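Local structure of arginine 3rd transport system periplasmic binding protein (Legionella pneumophila subsp. pneumophila str. Philadelphia 1, 3KZG) at the interface of chains A and B and the interface of chains B and C. The protein probably captures arginine in the periplasm and delivers it to a membrane transport system, as a bacterial solute-binding protein of family 3. Numbering follows the deposited sequence. Chains: chain A/B/C, Arginine 3rd transport system periplasmic binding protein.

Contact 1: the interface of chains A and B. Residues chain A 221-222, 225; chain B 216-218.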
# COMPACT_ATOMS: atom_id res chain seq x y z
N TYR A 221 -1.04 -11.94 7.80
CA TYR A 221 -1.98 -12.80 7.09
C TYR A 221 -1.82 -12.70 5.58
O TYR A 221 -1.80 -13.71 4.89
CB TYR A 221 -3.42 -12.45 7.47
CG TYR A 221 -4.45 -13.11 6.58
CD1 TYR A 221 -4.93 -12.46 5.44
CD2 TYR A 221 -4.91 -14.40 6.84
CE1 TYR A 221 -5.84 -13.07 4.59
CE2 TYR A 221 -5.81 -15.03 5.98
CZ TYR A 221 -6.27 -14.36 4.86
OH TYR A 221 -7.14 -14.98 3.99
N LEU A 222 -1.72 -11.47 5.07
CA LEU A 222 -1.57 -11.26 3.63
C LEU A 222 -0.32 -11.93 3.10
O LEU A 222 -0.36 -12.60 2.06
CB LEU A 222 -1.53 -9.77 3.31
CG LEU A 222 -1.44 -9.41 1.82
CD1 LEU A 222 -2.60 -10.06 1.07
CD2 LEU A 222 -1.50 -7.90 1.65
N TYR A 225 -0.86 -15.76 3.10
CA TYR A 225 -1.85 -16.08 2.09
C TYR A 225 -1.30 -15.97 0.67
O TYR A 225 -1.52 -16.85 -0.17
CB TYR A 225 -3.06 -15.15 2.23
CG TYR A 225 -4.18 -15.48 1.28
CD1 TYR A 225 -5.18 -16.38 1.65
CD2 TYR A 225 -4.23 -14.92 0.01
CE1 TYR A 225 -6.21 -16.71 0.76
CE2 TYR A 225 -5.24 -15.25 -0.88
CZ TYR A 225 -6.23 -16.13 -0.50
OH TYR A 225 -7.22 -16.45 -1.39
N GLU B 216 -9.54 -8.95 2.03
CA GLU B 216 -8.43 -9.31 2.90
C GLU B 216 -7.41 -10.14 2.13
O GLU B 216 -6.21 -10.05 2.38
CB GLU B 216 -8.95 -10.09 4.12
CG GLU B 216 -9.33 -9.19 5.31
CD GLU B 216 -10.38 -9.82 6.21
OE1 GLU B 216 -10.34 -11.05 6.42
OE2 GLU B 216 -11.24 -9.07 6.73
N ALA B 217 -7.88 -10.93 1.17
CA ALA B 217 -6.99 -11.79 0.38
C ALA B 217 -6.19 -11.08 -0.70
O ALA B 217 -5.09 -11.50 -1.03
CB ALA B 217 -7.78 -12.93 -0.23
N ASP B 218 -6.73 -10.00 -1.27
CA ASP B 218 -6.01 -9.31 -2.33
C ASP B 218 -5.27 -8.04 -1.91
O ASP B 218 -4.78 -7.30 -2.75
CB ASP B 218 -6.94 -9.03 -3.52
CG ASP B 218 -7.95 -7.93 -3.25
OD1 ASP B 218 -7.85 -7.22 -2.24
OD2 ASP B 218 -8.86 -7.76 -4.10

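Contact 2: the interface of chains B and C. Residues chain B 12, 14, 141, 164-165; chain C 171.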
# COMPACT_ATOMS: atom_id res chain seq x y z
N PHE B 12 -20.91 12.09 13.50
CA PHE B 12 -19.60 12.54 13.93
C PHE B 12 -18.84 11.64 14.90
O PHE B 12 -19.16 11.57 16.09
CB PHE B 12 -19.72 13.95 14.53
CG PHE B 12 -18.40 14.65 14.73
CD1 PHE B 12 -17.72 15.21 13.65
CD2 PHE B 12 -17.82 14.72 15.99
CE1 PHE B 12 -16.48 15.83 13.83
CE2 PHE B 12 -16.59 15.33 16.18
CZ PHE B 12 -15.91 15.89 15.10
N PRO B 14 -14.85 10.76 14.19
CA PRO B 14 -13.59 10.53 13.47
C PRO B 14 -12.70 9.57 14.26
O PRO B 14 -12.71 9.58 15.49
CB PRO B 14 -13.00 11.94 13.36
CG PRO B 14 -13.57 12.63 14.58
CD PRO B 14 -15.00 12.18 14.55
N GLN B 141 -19.33 15.53 20.23
CA GLN B 141 -18.86 16.89 20.53
C GLN B 141 -19.36 17.39 21.90
O GLN B 141 -18.63 18.09 22.60
CB GLN B 141 -19.29 17.87 19.43
CG GLN B 141 -18.80 17.49 18.04
CD GLN B 141 -18.72 18.69 17.10
OE1 GLN B 141 -19.65 19.49 17.02
NE2 GLN B 141 -17.61 18.81 16.39
N TYR B 164 -7.33 9.81 17.90
CA TYR B 164 -7.57 10.92 16.99
C TYR B 164 -7.60 12.25 17.75
O TYR B 164 -6.92 13.21 17.38
CB TYR B 164 -8.90 10.73 16.27
CG TYR B 164 -9.32 11.90 15.42
CD1 TYR B 164 -8.90 12.00 14.09
CD2 TYR B 164 -10.12 12.91 15.93
CE1 TYR B 164 -9.29 13.08 13.29
CE2 TYR B 164 -10.50 14.00 15.15
CZ TYR B 164 -10.09 14.07 13.83
OH TYR B 164 -10.49 15.12 13.04
N TRP B 165 -8.40 12.30 18.81
CA TRP B 165 -8.53 13.50 19.63
C TRP B 165 -7.25 13.82 20.36
O TRP B 165 -7.06 14.93 20.83
CB TRP B 165 -9.68 13.33 20.62
CG TRP B 165 -10.98 13.32 19.92
CD1 TRP B 165 -11.87 12.28 19.84
CD2 TRP B 165 -11.52 14.37 19.13
NE1 TRP B 165 -12.92 12.62 19.03
CE2 TRP B 165 -12.73 13.90 18.58
CE3 TRP B 165 -11.10 15.67 18.82
CZ2 TRP B 165 -13.53 14.69 17.74
CZ3 TRP B 165 -11.88 16.45 17.99
CH2 TRP B 165 -13.09 15.95 17.45
N TYR C 171 -13.25 24.04 11.19
CA TYR C 171 -13.20 22.58 11.25
C TYR C 171 -14.11 22.01 10.15
O TYR C 171 -13.93 20.87 9.72
CB TYR C 171 -13.67 22.10 12.63
CG TYR C 171 -13.41 20.64 12.89
CD1 TYR C 171 -12.14 20.09 12.73
CD2 TYR C 171 -14.45 19.79 13.31
CE1 TYR C 171 -11.89 18.74 12.98
CE2 TYR C 171 -14.21 18.44 13.55
CZ TYR C 171 -12.93 17.93 13.39
OH TYR C 171 -12.69 16.59 13.63

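Contact 1: the interface of chains A and B
The backbone carbonyl oxygen O of B:Ala217 meets carbon groups of two side chains across this contact between copies of a family 3 solute-binding protein: CD1 of A:Leu222 at 3.6 Å, and the ring of A:Tyr225. The nearest approaches are carbon to carbon or carbon to carbonyl oxygen, and the chains meet here by van der Waals packing. B:Ala217 is the last residue of helix 202-217 and presses against helix 220-228 of chain A. Its methyl CB sits above the face of the A:Tyr225 ring but off centre, over the CE2-CZ side, in a CH-pi contact 3.9 Å from the ring centroid; the nearest ring atom is CE2, 3.5 Å from CB, with CZ almost as close. CG of A:Tyr225 is anti to the backbone N (chi1 -175°), which carries the ring away from its own helix towards this methyl. One helical turn earlier, A:Tyr221 offers an edge instead of a face. Its CE1 lies 3.8 Å from the backbone O of B:Glu216, with that oxygen in the ring plane; a weak electrostatic attraction between the rim hydrogen and the carbonyl is plausible. Within the same helix, CB of A:Tyr225 lies 4.1 Å above the plane of the A:Tyr221 ring, offset toward its rim. A:Leu222 also brings CD1 to 3.8 Å from O of B:Glu216, placing one methyl beside both carbonyls at the helix end.

Contact 2: the interface of chains B and C
A tyrosine tip inserted into an aromatic pocket makes this an asymmetric contact between copies of a family 3 periplasmic binding protein: C:Tyr171, from a loop, meets B:Phe12, B:Tyr164 and B:Trp165. It helps join chains B and C in the deposited assembly, although a biological role for the pairing cannot be inferred from the structure alone. By family resemblance, B:Phe12 probably lies on one lobe beside the solute cleft and B:Gln141, B:Tyr164 and B:Trp165 on the other, and C:Tyr171 would then approach the mouth of that cleft. C:Tyr171 is poorly ordered, and its exact placement deserves caution. The two phenol hydroxyls meet tip to tip, OH of B:Tyr164 and OH of C:Tyr171 forming a hydrogen bond of 2.7 Å whose direction is not decided. The angle from CZ of B:Tyr164 through OH of B:Tyr164 to OH of C:Tyr171 is about 122°, a bend usual for a phenol but uncertain given the disorder, and OH of B:Tyr164 lies in the plane of the C:Tyr171 ring. CG of C:Tyr171 is anti to the backbone N (chi1 -169°), extending the ring away from its loop into chain B. Beside the hydroxyl, CE2 of C:Tyr171 packs 3.4 Å from CZ of B:Phe12. The rings are steeply turned against each other and meet rim to rim, not face to face. B:Trp165 runs nearly at right angles to the incoming side chain and brings CH2 to 3.9 Å from OH of C:Tyr171.

A second shell within chain B packs against these groups and probably restricts their rotation. CD of B:Pro14 lies 3.8 Å above the centre of the B:Phe12 ring, while NE2 of the B:Gln141 amide lies over the opposite face, nearer the rim. CB of the same proline sits 3.6 Å above the centre of the B:Tyr164 ring. CD2 of B:Tyr164 in turn lies over the B:Trp165 indole, whose edge faces CE2 of B:Phe12.

Chain B takes part in both contacts, whose C-alpha centres are about 31 Å apart, yet they share no residue or secondary-structure element. Contact 1 sets the end of helix 202-217 of chain B against helix 220-228 of chain A, and belongs to a two-fold interface, so it recurs with the chains exchanged. Contact 2 sets strand 12-13 and helices 140-148 and 159-166 of chain B against the loop residue C:Tyr171, in an interface without exact two-fold symmetry. Chain B can therefore hold both neighbours at once within the four-chain deposited assembly. Such proteins commonly act as monomers, so either interface may reflect crystal packing.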